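Local atomic coordinates of putative glycosyltransferase (Mannosyltransferase) involved in glycosylating the PBCV-1 major capsid protein (Paramecium bursaria Chlorella virus 1, PDB entry 2P6W), a protein that probably transfers a sugar from a nucleotide donor, with manganese bound at its active site, during glycosylation of the viral major capsid protein. Residues 178-183 and 193-198; 109-114 and 171-176; 26-31 and 82-87; 119-124 and 152-157. All coordinates share one frame; numbering follows the deposited sequence.

Along the chain, contact 3 closes first, contact 4 is nested inside the loop closed by contact 2, and contact 1 comes last. Contact 2 pairs two strands of the six-stranded mixed sheet, whereas contact 1 pairs two strands of the small three-stranded sheet, their centres about 11 Å apart. Contact 3 sets helix 20-36 on strand 83-85 of that small sheet, and Asp82 and His195 bring contacts 3 and 1 to the same manganese ion. Contact 4, centred about 14 Å from contact 1 and 12 Å from contact 2, meets both through Asn121. Contacts 1 and 3 thus supply metal ligands; contact 4 lies beside the site and contact 2 farther out in this N-terminal, probably GT-A-type domain.

Contact 1 (178-183 and 193-198); sequences NCIVKA and FVHMCG. With MN (manganese (II) ion), chain B.
His195 and Asn178 lie side by side where two short parallel strands pair, Asn178 just before the first of them. The imidazole can be followed outward. CB passes 3.4 Å from Asn178 OD1; CG, anti to the backbone N (chi1 -179°), is equally close to that oxygen, and the ring runs alongside Asn178. ND1 donates to Asn178 OD1 at 2.7 Å, meeting a lone pair in the amide plane while the oxygen sits slightly out of the ring plane; the bond is somewhat bent, 145° at the hydrogen. CE1 still has Asn178 OD1 at 3.8 Å, and with CD2 it flanks NE2, which binds manganese at 2.3 Å. Cys197 CB lies over the centre of one ring face, 3.5 Å above the plane, and also touches Ile180 CG2. The ND1 bond, the metal and Cys197 CB together hold the ring's rotation. Asn178 is itself held through ND2 by Asn121, which makes it a second-shell residue.

Beneath these side chains the backbone bonds run Cys179 N to Phe193 O, His195 N to Cys179 O (2.9 Å), and Val181 N to His195 O. Val181 CG1 then packs 3.7 Å from Met196 CA where the strands end. Asp80 and Asp82 supply further metal ligands, and Cys197 and Gly198 belong to the UDP site. The arrangement fits a GT-A glycosyltransferase metal centre, a DxD motif joined by a histidine from later in the chain.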
loop_
_atom_site.group_PDB
_atom_site.type_symbol
_atom_site.label_atom_id
_atom_site.label_comp_id
_atom_site.label_asym_id
_atom_site.label_seq_id
_atom_site.Cartn_x
_atom_site.Cartn_y
_atom_site.Cartn_z
ATOM N N ASN A 178 -1.516 6.036 -6.641
ATOM C CA ASN A 178 -1.490 4.601 -6.943
ATOM C C ASN A 178 -1.458 4.490 -8.458
ATOM O O ASN A 178 -2.386 3.989 -9.093
ATOM C CB ASN A 178 -2.689 3.880 -6.324
ATOM C CG ASN A 178 -2.552 2.361 -6.369
ATOM O OD1 ASN A 178 -1.662 1.810 -7.035
ATOM N ND2 ASN A 178 -3.432 1.664 -5.635
ATOM N N CYS A 179 -0.379 5.026 -9.029
ATOM C CA CYS A 179 -0.318 5.212 -10.468
ATOM C C CYS A 179 0.166 3.944 -11.157
ATOM O O CYS A 179 1.371 3.732 -11.367
ATOM C CB CYS A 179 0.556 6.424 -10.807
ATOM S SG CYS A 179 0.446 6.802 -12.565
ATOM N N ILE A 180 -0.799 3.079 -11.476
ATOM C CA ILE A 180 -0.533 1.814 -12.155
ATOM C C ILE A 180 0.131 2.075 -13.509
ATOM O O ILE A 180 -0.393 2.828 -14.338
ATOM C CB ILE A 180 -1.840 0.997 -12.299
ATOM C CG1 ILE A 180 -2.354 0.570 -10.911
ATOM C CG2 ILE A 180 -1.625 -0.218 -13.198
ATOM C CD1 ILE A 180 -3.743 -0.050 -10.920
ATOM N N VAL A 181 1.316 1.491 -13.712
ATOM C CA VAL A 181 2.141 1.867 -14.856
ATOM C C VAL A 181 1.488 1.567 -16.197
ATOM O O VAL A 181 1.479 2.416 -17.070
ATOM C CB VAL A 181 3.540 1.238 -14.810
ATOM C CG1 VAL A 181 3.471 -0.185 -14.383
ATOM C CG2 VAL A 181 4.236 1.352 -16.166
ATOM N N LYS A 182 0.946 0.367 -16.357
ATOM C CA LYS A 182 0.370 0.022 -17.660
ATOM C C LYS A 182 -0.934 0.760 -17.972
ATOM O O LYS A 182 -1.257 0.994 -19.144
ATOM C CB LYS A 182 0.189 -1.495 -17.779
ATOM C CG LYS A 182 1.525 -2.197 -18.095
ATOM C CD LYS A 182 1.373 -3.698 -18.148
ATOM C CE LYS A 182 2.594 -4.354 -18.781
ATOM N NZ LYS A 182 2.369 -5.808 -19.052
ATOM N N ALA A 183 -1.670 1.116 -16.919
ATOM C CA ALA A 183 -2.999 1.710 -17.050
ATOM C C ALA A 183 -2.985 3.229 -17.235
ATOM O O ALA A 183 -3.848 3.783 -17.948
ATOM C CB ALA A 183 -3.826 1.357 -15.837
ATOM N N PHE A 193 3.590 7.932 -6.136
ATOM C CA PHE A 193 3.722 6.463 -6.036
ATOM C C PHE A 193 3.358 5.775 -7.351
ATOM O O PHE A 193 2.240 5.908 -7.846
ATOM C CB PHE A 193 2.842 5.920 -4.895
ATOM C CG PHE A 193 3.224 6.457 -3.542
ATOM C CD1 PHE A 193 4.555 6.454 -3.137
ATOM C CD2 PHE A 193 2.259 6.976 -2.678
ATOM C CE1 PHE A 193 4.934 6.950 -1.882
ATOM C CE2 PHE A 193 2.621 7.462 -1.440
ATOM C CZ PHE A 193 3.967 7.457 -1.041
ATOM N N VAL A 194 4.328 5.053 -7.911
ATOM C CA VAL A 194 4.158 4.389 -9.187
ATOM C C VAL A 194 4.006 2.888 -8.915
ATOM O O VAL A 194 4.810 2.293 -8.202
ATOM C CB VAL A 194 5.363 4.648 -10.115
ATOM C CG1 VAL A 194 5.189 3.897 -11.433
ATOM C CG2 VAL A 194 5.536 6.150 -10.369
ATOM N N HIS A 195 2.982 2.261 -9.481
ATOM C CA HIS A 195 2.637 0.909 -9.073
ATOM C C HIS A 195 2.813 -0.074 -10.244
ATOM O O HIS A 195 2.110 0.010 -11.236
ATOM C CB HIS A 195 1.206 0.904 -8.524
ATOM C CG HIS A 195 0.730 -0.429 -8.034
ATOM N ND1 HIS A 195 -0.558 -0.629 -7.570
ATOM C CD2 HIS A 195 1.362 -1.626 -7.922
ATOM C CE1 HIS A 195 -0.694 -1.892 -7.194
ATOM N NE2 HIS A 195 0.453 -2.520 -7.404
ATOM N N MET A 196 3.808 -0.948 -10.144
ATOM C CA MET A 196 4.055 -1.948 -11.194
ATOM C C MET A 196 3.110 -3.142 -11.050
ATOM O O MET A 196 3.539 -4.280 -10.850
ATOM C CB MET A 196 5.523 -2.399 -11.158
ATOM C CG MET A 196 6.547 -1.274 -11.334
ATOM S SD MET A 196 8.242 -1.920 -11.194
ATOM C CE MET A 196 8.254 -2.450 -9.477
ATOM N N CYS A 197 1.819 -2.878 -11.196
ATOM C CA CYS A 197 0.787 -3.855 -10.887
ATOM C C CYS A 197 0.638 -4.905 -11.985
ATOM O O CYS A 197 0.637 -4.568 -13.170
ATOM C CB CYS A 197 -0.524 -3.107 -10.693
ATOM S SG CYS A 197 -1.877 -4.087 -10.064
ATOM N N GLY A 198 0.559 -6.177 -11.584
ATOM C CA GLY A 198 0.190 -7.264 -12.501
ATOM C C GLY A 198 1.298 -7.799 -13.382
ATOM O O GLY A 198 1.060 -8.689 -14.214
HETATM MN MN MN B . 0.918 -4.570 -6.424
#

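Contact 2 (109-114 and 171-176); sequences TFHEAP and VHDPYT
His111 CG sits between its own backbone N and carbonyl carbon (chi1 73°), and Asp173 CG lies anti to its carbonyl carbon (chi1 -73°); the two side chains run side by side in the same direction. His111 NE2 donates to Asp173 OD1 at 2.8 Å, in the ring plane and on the anti side of the carboxylate, whose plane stands almost perpendicular to the ring (88°). ND1 accepts from Ala113 N at 3.0 Å, also in plane, so both ring nitrogens are engaged. Pro174 CD lies over one face, 3.6 Å from the ring centroid in a CH-pi contact.

The parallel strands behind are joined by His172 N to Thr109 O and His111 N to His172 O. Thr109 O also receives a weak bond from His172 ND1. Phe110 CD1 touches His172 CB at 3.6 Å, and the edge of the phenylalanine ring meets Asp173 O. A water links Ala113 O to Tyr175 OH, whose ring stacks on His187.

Acceptance at ND1 and donation from NE2 are consistent with the neutral NE2-H tautomer of His111; the carboxylate would probably favour a second proton, but the Ala113 N-H at ND1 opposes it.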
loop_
_atom_site.group_PDB
_atom_site.type_symbol
_atom_site.label_atom_id
_atom_site.label_comp_id
_atom_site.label_asym_id
_atom_site.label_seq_id
_atom_site.Cartn_x
_atom_site.Cartn_y
_atom_site.Cartn_z
ATOM N N THR A 109 -8.274 5.273 0.074
ATOM C CA THR A 109 -8.017 4.248 -0.930
ATOM C C THR A 109 -8.139 4.850 -2.325
ATOM O O THR A 109 -8.476 6.036 -2.473
ATOM C CB THR A 109 -9.003 3.047 -0.764
ATOM O OG1 THR A 109 -10.351 3.541 -0.866
ATOM C CG2 THR A 109 -8.782 2.388 0.590
ATOM N N PHE A 110 -7.854 4.044 -3.340
ATOM C CA PHE A 110 -7.749 4.522 -4.727
ATOM C C PHE A 110 -8.435 3.581 -5.682
ATOM O O PHE A 110 -8.314 2.365 -5.549
ATOM C CB PHE A 110 -6.268 4.726 -5.110
ATOM C CG PHE A 110 -5.563 5.566 -4.119
ATOM C CD1 PHE A 110 -5.648 6.951 -4.202
ATOM C CD2 PHE A 110 -4.917 4.987 -3.031
ATOM C CE1 PHE A 110 -5.071 7.758 -3.227
ATOM C CE2 PHE A 110 -4.335 5.769 -2.059
ATOM C CZ PHE A 110 -4.412 7.169 -2.146
ATOM N N HIS A 111 -9.174 4.153 -6.633
ATOM C CA HIS A 111 -9.775 3.327 -7.660
ATOM C C HIS A 111 -8.761 2.990 -8.745
ATOM O O HIS A 111 -7.623 3.475 -8.720
ATOM C CB HIS A 111 -11.052 3.968 -8.231
ATOM C CG HIS A 111 -10.814 5.153 -9.115
ATOM N ND1 HIS A 111 -10.373 5.028 -10.415
ATOM C CD2 HIS A 111 -11.025 6.479 -8.914
ATOM C CE1 HIS A 111 -10.281 6.226 -10.963
ATOM N NE2 HIS A 111 -10.687 7.122 -10.078
ATOM N N GLU A 112 -9.173 2.118 -9.668
ATOM C CA GLU A 112 -8.304 1.717 -10.798
ATOM C C GLU A 112 -9.108 1.731 -12.096
ATOM O O GLU A 112 -8.861 0.939 -13.000
ATOM C CB GLU A 112 -7.646 0.350 -10.554
ATOM C CG GLU A 112 -8.605 -0.799 -10.158
ATOM C CD GLU A 112 -7.924 -2.158 -10.097
ATOM O OE1 GLU A 112 -6.686 -2.209 -9.925
ATOM O OE2 GLU A 112 -8.640 -3.174 -10.215
ATOM N N ALA A 113 -10.027 2.684 -12.203
ATOM C CA ALA A 113 -10.928 2.764 -13.355
ATOM C C ALA A 113 -10.333 3.548 -14.513
ATOM O O ALA A 113 -9.490 4.407 -14.299
ATOM C CB ALA A 113 -12.236 3.421 -12.928
ATOM N N PRO A 114 -10.789 3.271 -15.747
ATOM C CA PRO A 114 -11.673 2.187 -16.158
ATOM C C PRO A 114 -10.931 0.901 -16.558
ATOM O O PRO A 114 -11.564 -0.035 -17.076
ATOM C CB PRO A 114 -12.334 2.783 -17.401
ATOM C CG PRO A 114 -11.238 3.526 -18.056
ATOM C CD PRO A 114 -10.439 4.130 -16.895
ATOM N N VAL A 171 -12.495 7.082 -1.499
ATOM C CA VAL A 171 -11.885 6.467 -2.683
ATOM C C VAL A 171 -11.520 7.605 -3.616
ATOM O O VAL A 171 -12.403 8.332 -4.086
ATOM C CB VAL A 171 -12.834 5.460 -3.392
ATOM C CG1 VAL A 171 -12.138 4.824 -4.584
ATOM C CG2 VAL A 171 -13.276 4.360 -2.424
ATOM N N HIS A 172 -10.217 7.752 -3.826
ATOM C CA HIS A 172 -9.627 8.840 -4.596
ATOM C C HIS A 172 -9.235 8.354 -5.991
ATOM O O HIS A 172 -9.004 7.165 -6.204
ATOM C CB HIS A 172 -8.339 9.307 -3.931
ATOM C CG HIS A 172 -8.530 9.978 -2.605
ATOM N ND1 HIS A 172 -8.395 9.315 -1.406
ATOM C CD2 HIS A 172 -8.805 11.267 -2.294
ATOM C CE1 HIS A 172 -8.573 10.166 -0.413
ATOM N NE2 HIS A 172 -8.824 11.356 -0.922
ATOM N N ASP A 173 -9.115 9.301 -6.914
ATOM C CA ASP A 173 -8.416 9.059 -8.178
ATOM C C ASP A 173 -7.023 8.556 -7.855
ATOM O O ASP A 173 -6.431 8.976 -6.854
ATOM C CB ASP A 173 -8.297 10.346 -8.986
ATOM C CG ASP A 173 -9.628 10.784 -9.613
ATOM O OD1 ASP A 173 -10.543 9.946 -9.800
ATOM O OD2 ASP A 173 -9.745 11.987 -9.921
ATOM N N PRO A 174 -6.497 7.638 -8.681
ATOM C CA PRO A 174 -5.193 7.051 -8.414
ATOM C C PRO A 174 -3.982 7.687 -9.106
ATOM O O PRO A 174 -2.861 7.168 -8.983
ATOM C CB PRO A 174 -5.380 5.635 -8.959
ATOM C CG PRO A 174 -6.194 5.879 -10.218
ATOM C CD PRO A 174 -7.170 6.981 -9.819
ATOM N N TYR A 175 -4.192 8.779 -9.834
ATOM C CA TYR A 175 -3.193 9.236 -10.815
ATOM C C TYR A 175 -1.846 9.604 -10.229
ATOM O O TYR A 175 -0.831 9.444 -10.906
ATOM C CB TYR A 175 -3.724 10.381 -11.685
ATOM C CG TYR A 175 -5.088 10.085 -12.235
ATOM C CD1 TYR A 175 -5.355 8.872 -12.892
ATOM C CD2 TYR A 175 -6.140 10.986 -12.050
ATOM C CE1 TYR A 175 -6.637 8.589 -13.378
ATOM C CE2 TYR A 175 -7.413 10.715 -12.535
ATOM C CZ TYR A 175 -7.655 9.515 -13.200
ATOM O OH TYR A 175 -8.928 9.228 -13.671
ATOM N N THR A 176 -1.843 10.078 -8.986
ATOM C CA THR A 176 -0.586 10.431 -8.332
ATOM C C THR A 176 -0.181 9.461 -7.225
ATOM O O THR A 176 1.023 9.309 -6.972
ATOM C CB THR A 176 -0.608 11.841 -7.732
ATOM O OG1 THR A 176 -1.671 11.933 -6.780
ATOM C CG2 THR A 176 -0.795 12.897 -8.837
HETATM O O HOH W 1 -9.388 7.067 -15.047
#

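Contact 3 (26-31 and 82-87); sequences KELVEE and DVYVNP. With MN (manganese (II) ion), chain B.
Leu28 CD1, on helix 26-31, touches Tyr84 CB at 4.1 Å and Val85 O at 3.9 Å. Leu28 CG is anti to the carbonyl carbon (chi1 -63°), and CD1 is extended beyond it (chi2 -176°), which carries this methyl across to the strand. The Tyr84 side chain runs alongside Leu28 in the same direction; CD1 of the tyrosine also meets the leucine methyl, in an oblique approach, while the rest of the ring leads away.

One residue further along the helix, Val29 CG2 meets Val85 CG2 at 4.2 Å and lies at a similar distance from Val83 O. Val85 CG2 also comes 4.1 Å from Leu28 O, touching the helix backbone as well as Val29. The side-chain groups that meet are apolar, though some methyls rest on backbone carbonyls; no hydrogen bond crosses the interface. The axes of helix 26-31 and strand 83-85 approach to 6.9 Å and cross at 44°.

Phe193 packs against Val83 and Val85, and Val211 touches Leu28 and Tyr84. At the start of the strand segment, Asp82 OD2 binds manganese at 2.1 Å. A helix laid against the short strand that leaves the DxD motif is as expected for the nucleotide-binding half of a GT-A fold, which this domain probably has.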
loop_
_atom_site.group_PDB
_atom_site.type_symbol
_atom_site.label_atom_id
_atom_site.label_comp_id
_atom_site.label_asym_id
_atom_site.label_seq_id
_atom_site.Cartn_x
_atom_site.Cartn_y
_atom_site.Cartn_z
ATOM N N LYS A 26 12.295 -0.914 -2.106
ATOM C CA LYS A 26 12.584 -0.680 -0.689
ATOM C C LYS A 26 13.539 0.516 -0.511
ATOM O O LYS A 26 13.282 1.411 0.299
ATOM C CB LYS A 26 13.207 -1.921 -0.057
ATOM C CG LYS A 26 13.519 -1.724 1.422
ATOM C CD LYS A 26 14.542 -2.724 1.912
ATOM C CE LYS A 26 14.867 -2.491 3.384
ATOM N NZ LYS A 26 15.866 -3.477 3.931
ATOM N N GLU A 27 14.646 0.506 -1.255
ATOM C CA GLU A 27 15.629 1.597 -1.179
ATOM C C GLU A 27 15.011 2.960 -1.431
ATOM O O GLU A 27 15.282 3.922 -0.701
ATOM C CB GLU A 27 16.776 1.356 -2.161
ATOM C CG GLU A 27 17.752 0.304 -1.633
ATOM C CD GLU A 27 18.717 -0.211 -2.684
ATOM O OE1 GLU A 27 18.716 0.321 -3.821
ATOM O OE2 GLU A 27 19.473 -1.162 -2.364
ATOM N N LEU A 28 14.177 3.048 -2.467
ATOM C CA LEU A 28 13.548 4.325 -2.830
ATOM C C LEU A 28 12.527 4.784 -1.780
ATOM O O LEU A 28 12.454 5.964 -1.438
ATOM C CB LEU A 28 12.905 4.229 -4.219
ATOM C CG LEU A 28 13.880 3.965 -5.364
ATOM C CD1 LEU A 28 13.097 3.986 -6.684
ATOM C CD2 LEU A 28 14.970 5.022 -5.358
ATOM N N VAL A 29 11.756 3.850 -1.245
ATOM C CA VAL A 29 10.824 4.197 -0.166
ATOM C C VAL A 29 11.567 4.634 1.099
ATOM O O VAL A 29 11.209 5.654 1.717
ATOM C CB VAL A 29 9.795 3.085 0.091
ATOM C CG1 VAL A 29 8.818 3.475 1.220
ATOM C CG2 VAL A 29 9.000 2.797 -1.178
ATOM N N GLU A 30 12.612 3.896 1.474
ATOM C CA GLU A 30 13.393 4.258 2.658
ATOM C C GLU A 30 13.981 5.674 2.488
ATOM O O GLU A 30 13.934 6.515 3.411
ATOM C CB GLU A 30 14.494 3.220 2.917
ATOM C CG GLU A 30 15.191 3.418 4.269
ATOM C CD GLU A 30 15.816 2.150 4.854
ATOM O OE1 GLU A 30 16.003 1.148 4.124
ATOM O OE2 GLU A 30 16.120 2.167 6.076
ATOM N N GLU A 31 14.505 5.943 1.291
ATOM C CA GLU A 31 15.095 7.247 1.023
ATOM C C GLU A 31 14.021 8.306 1.176
ATOM O O GLU A 31 14.225 9.343 1.811
ATOM C CB GLU A 31 15.653 7.330 -0.401
ATOM C CG GLU A 31 16.239 8.706 -0.692
ATOM C CD GLU A 31 16.436 8.987 -2.167
ATOM O OE1 GLU A 31 15.974 8.183 -3.019
ATOM O OE2 GLU A 31 17.052 10.039 -2.468
ATOM N N ASP A 82 5.922 -3.799 -5.056
ATOM C CA ASP A 82 5.991 -3.449 -6.472
ATOM C C ASP A 82 5.567 -1.972 -6.704
ATOM O O ASP A 82 5.286 -1.555 -7.826
ATOM C CB ASP A 82 5.179 -4.431 -7.296
ATOM C CG ASP A 82 3.855 -4.793 -6.643
ATOM O OD1 ASP A 82 3.788 -5.841 -5.951
ATOM O OD2 ASP A 82 2.882 -4.039 -6.810
ATOM N N VAL A 83 5.567 -1.186 -5.629
ATOM C CA VAL A 83 5.305 0.254 -5.728
ATOM C C VAL A 83 6.607 1.004 -5.423
ATOM O O VAL A 83 7.352 0.611 -4.529
ATOM C CB VAL A 83 4.192 0.698 -4.730
ATOM C CG1 VAL A 83 4.096 2.207 -4.688
ATOM C CG2 VAL A 83 2.836 0.098 -5.122
ATOM N N TYR A 84 6.904 2.073 -6.159
ATOM C CA TYR A 84 8.081 2.862 -5.790
ATOM C C TYR A 84 7.779 4.351 -5.791
ATOM O O TYR A 84 6.715 4.780 -6.216
ATOM C CB TYR A 84 9.263 2.553 -6.702
ATOM C CG TYR A 84 9.048 2.930 -8.149
ATOM C CD1 TYR A 84 9.474 4.162 -8.646
ATOM C CD2 TYR A 84 8.451 2.033 -9.034
ATOM C CE1 TYR A 84 9.282 4.498 -9.974
ATOM C CE2 TYR A 84 8.256 2.354 -10.378
ATOM C CZ TYR A 84 8.674 3.599 -10.844
ATOM O OH TYR A 84 8.494 3.920 -12.169
ATOM N N VAL A 85 8.727 5.121 -5.275
ATOM C CA VAL A 85 8.598 6.558 -5.255
ATOM C C VAL A 85 9.211 7.098 -6.542
ATOM O O VAL A 85 10.381 6.837 -6.843
ATOM C CB VAL A 85 9.299 7.148 -4.017
ATOM C CG1 VAL A 85 9.317 8.655 -4.093
ATOM C CG2 VAL A 85 8.587 6.694 -2.719
ATOM N N ASN A 86 8.416 7.839 -7.306
ATOM C CA ASN A 86 8.896 8.512 -8.519
ATOM C C ASN A 86 10.043 9.489 -8.189
ATOM O O ASN A 86 9.817 10.474 -7.484
ATOM C CB ASN A 86 7.729 9.280 -9.144
ATOM C CG ASN A 86 8.129 10.095 -10.370
ATOM O OD1 ASN A 86 9.233 9.953 -10.902
ATOM N ND2 ASN A 86 7.229 10.964 -10.813
ATOM N N PRO A 87 11.264 9.222 -8.696
ATOM C CA PRO A 87 12.396 10.108 -8.358
ATOM C C PRO A 87 12.127 11.590 -8.630
ATOM O O PRO A 87 12.606 12.449 -7.871
ATOM C CB PRO A 87 13.535 9.585 -9.242
ATOM C CG PRO A 87 13.198 8.156 -9.482
ATOM C CD PRO A 87 11.686 8.097 -9.551
HETATM MN MN MN B . 0.918 -4.570 -6.424
#

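Contact 4 (119-124 and 152-157); sequences PINTGV and YEQKTV
Thr122 OG1 donates to Glu153 OE1 at 2.6 Å, the two side chains reaching tip to tip and the carboxylate using its syn lone pair. The same hydroxyl accepts from a water at 2.7 Å, and that water also donates to Gln154 OE1. Gln154 OE1 in addition takes the backbone N-H of Thr122 at 3.1 Å, the donor tilted 29° from the amide plane, so water, hydroxyl and amide oxygen form a small closed network around Thr122.

Glu153 gets there by a bend at chi2 (-88°), which turns its CD back toward the threonine. Gln154 instead keeps an extended chain, CG anti to the backbone N, and its amide end lies against the 120-122 backbone, CD 3.0 Å from Ile120 O. The apolar part of the contact is Ile120 CD1 against Val157 CG1 at 3.8 Å, the side chains crossing at about a right angle. Within the loop, Asn121 OD1 accepts from Gly123 N at 2.9 Å in an Asx turn.

Glu153 OE2 forms a salt bridge with Lys125, so its carboxylate is probably ionised. The contact thus joins the first turn of helix 153-164 to the largely buried loop between strands 107-110 and 124-128, with helix 52-57 lying against Glu153 and Thr156, and Asn121 reaching from the loop toward the metal site.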
loop_
_atom_site.group_PDB
_atom_site.type_symbol
_atom_site.label_atom_id
_atom_site.label_comp_id
_atom_site.label_asym_id
_atom_site.label_seq_id
_atom_site.Cartn_x
_atom_site.Cartn_y
_atom_site.Cartn_z
ATOM N N PRO A 119 -13.309 -2.187 -7.692
ATOM C CA PRO A 119 -13.503 -0.764 -7.366
ATOM C C PRO A 119 -12.366 -0.034 -6.642
ATOM O O PRO A 119 -12.285 1.193 -6.742
ATOM C CB PRO A 119 -14.759 -0.762 -6.493
ATOM C CG PRO A 119 -15.499 -1.994 -6.913
ATOM C CD PRO A 119 -14.413 -3.026 -7.178
ATOM N N ILE A 120 -11.521 -0.766 -5.915
ATOM C CA ILE A 120 -10.331 -0.154 -5.309
ATOM C C ILE A 120 -9.111 -1.031 -5.560
ATOM O O ILE A 120 -9.229 -2.259 -5.737
ATOM C CB ILE A 120 -10.492 0.138 -3.775
ATOM C CG1 ILE A 120 -10.781 -1.154 -2.984
ATOM C CG2 ILE A 120 -11.596 1.145 -3.537
ATOM C CD1 ILE A 120 -10.754 -0.988 -1.453
ATOM N N ASN A 121 -7.939 -0.393 -5.567
ATOM C CA ASN A 121 -6.689 -1.134 -5.621
ATOM C C ASN A 121 -5.892 -0.810 -4.364
ATOM O O ASN A 121 -5.480 0.340 -4.172
ATOM C CB ASN A 121 -5.923 -0.742 -6.881
ATOM C CG ASN A 121 -4.610 -1.462 -7.004
ATOM O OD1 ASN A 121 -3.717 -1.314 -6.158
ATOM N ND2 ASN A 121 -4.446 -2.203 -8.102
ATOM N N THR A 122 -5.682 -1.824 -3.513
ATOM C CA THR A 122 -5.094 -1.588 -2.193
ATOM C C THR A 122 -3.576 -1.771 -2.166
ATOM O O THR A 122 -2.988 -1.934 -1.094
ATOM C CB THR A 122 -5.754 -2.467 -1.103
ATOM O OG1 THR A 122 -5.728 -3.837 -1.516
ATOM C CG2 THR A 122 -7.207 -2.009 -0.825
ATOM N N GLY A 123 -2.945 -1.682 -3.341
ATOM C CA GLY A 123 -1.480 -1.686 -3.436
ATOM C C GLY A 123 -0.882 -0.466 -2.740
ATOM O O GLY A 123 0.296 -0.459 -2.363
ATOM N N VAL A 124 -1.704 0.574 -2.595
ATOM C CA VAL A 124 -1.398 1.776 -1.797
ATOM C C VAL A 124 -2.634 2.030 -0.936
ATOM O O VAL A 124 -3.734 2.158 -1.478
ATOM C CB VAL A 124 -1.163 3.018 -2.691
ATOM C CG1 VAL A 124 -0.852 4.223 -1.824
ATOM C CG2 VAL A 124 0.013 2.761 -3.656
ATOM N N TYR A 152 -9.066 -10.900 -2.194
ATOM C CA TYR A 152 -8.487 -11.104 -0.847
ATOM C C TYR A 152 -8.648 -9.877 0.058
ATOM O O TYR A 152 -9.780 -9.469 0.303
ATOM C CB TYR A 152 -7.020 -11.559 -0.945
ATOM C CG TYR A 152 -6.819 -12.677 -1.931
ATOM C CD1 TYR A 152 -7.509 -13.865 -1.805
ATOM C CD2 TYR A 152 -5.922 -12.536 -2.999
ATOM C CE1 TYR A 152 -7.317 -14.905 -2.705
ATOM C CE2 TYR A 152 -5.725 -13.571 -3.908
ATOM C CZ TYR A 152 -6.423 -14.748 -3.750
ATOM O OH TYR A 152 -6.244 -15.778 -4.652
ATOM N N GLU A 153 -7.564 -9.318 0.598
ATOM C CA GLU A 153 -7.691 -8.160 1.504
ATOM C C GLU A 153 -8.375 -6.998 0.797
ATOM O O GLU A 153 -9.049 -6.176 1.419
ATOM C CB GLU A 153 -6.314 -7.730 2.051
ATOM C CG GLU A 153 -6.268 -6.346 2.723
ATOM C CD GLU A 153 -5.988 -5.210 1.741
ATOM O OE1 GLU A 153 -5.855 -5.479 0.521
ATOM O OE2 GLU A 153 -5.881 -4.039 2.190
ATOM N N GLN A 154 -8.194 -6.921 -0.516
ATOM C CA GLN A 154 -8.770 -5.819 -1.280
ATOM C C GLN A 154 -10.298 -5.893 -1.271
ATOM O O GLN A 154 -10.992 -4.886 -1.107
ATOM C CB GLN A 154 -8.231 -5.896 -2.703
ATOM C CG GLN A 154 -8.681 -4.792 -3.610
ATOM C CD GLN A 154 -7.883 -4.805 -4.895
ATOM O OE1 GLN A 154 -6.749 -4.334 -4.934
ATOM N NE2 GLN A 154 -8.475 -5.338 -5.959
ATOM N N LYS A 155 -10.823 -7.109 -1.463
ATOM C CA LYS A 155 -12.252 -7.350 -1.376
ATOM C C LYS A 155 -12.756 -7.182 0.062
ATOM O O LYS A 155 -13.859 -6.684 0.297
ATOM C CB LYS A 155 -12.570 -8.762 -1.894
ATOM C CG LYS A 155 -14.015 -9.179 -1.622
ATOM C CD LYS A 155 -14.547 -10.229 -2.611
ATOM C CE LYS A 155 -13.689 -11.482 -2.664
ATOM N NZ LYS A 155 -14.315 -12.421 -3.669
ATOM N N THR A 156 -11.926 -7.576 1.030
ATOM C CA THR A 156 -12.343 -7.500 2.430
ATOM C C THR A 156 -12.484 -6.045 2.862
ATOM O O THR A 156 -13.451 -5.668 3.534
ATOM C CB THR A 156 -11.360 -8.242 3.332
ATOM O OG1 THR A 156 -11.213 -9.579 2.822
ATOM C CG2 THR A 156 -11.873 -8.256 4.786
ATOM N N VAL A 157 -11.513 -5.221 2.494
ATOM C CA VAL A 157 -11.632 -3.801 2.775
ATOM C C VAL A 157 -12.888 -3.216 2.123
ATOM O O VAL A 157 -13.692 -2.556 2.784
ATOM C CB VAL A 157 -10.347 -3.039 2.337
ATOM C CG1 VAL A 157 -10.582 -1.520 2.351
ATOM C CG2 VAL A 157 -9.207 -3.378 3.263
HETATM O O HOH W 2 -4.417 -5.286 -3.398
#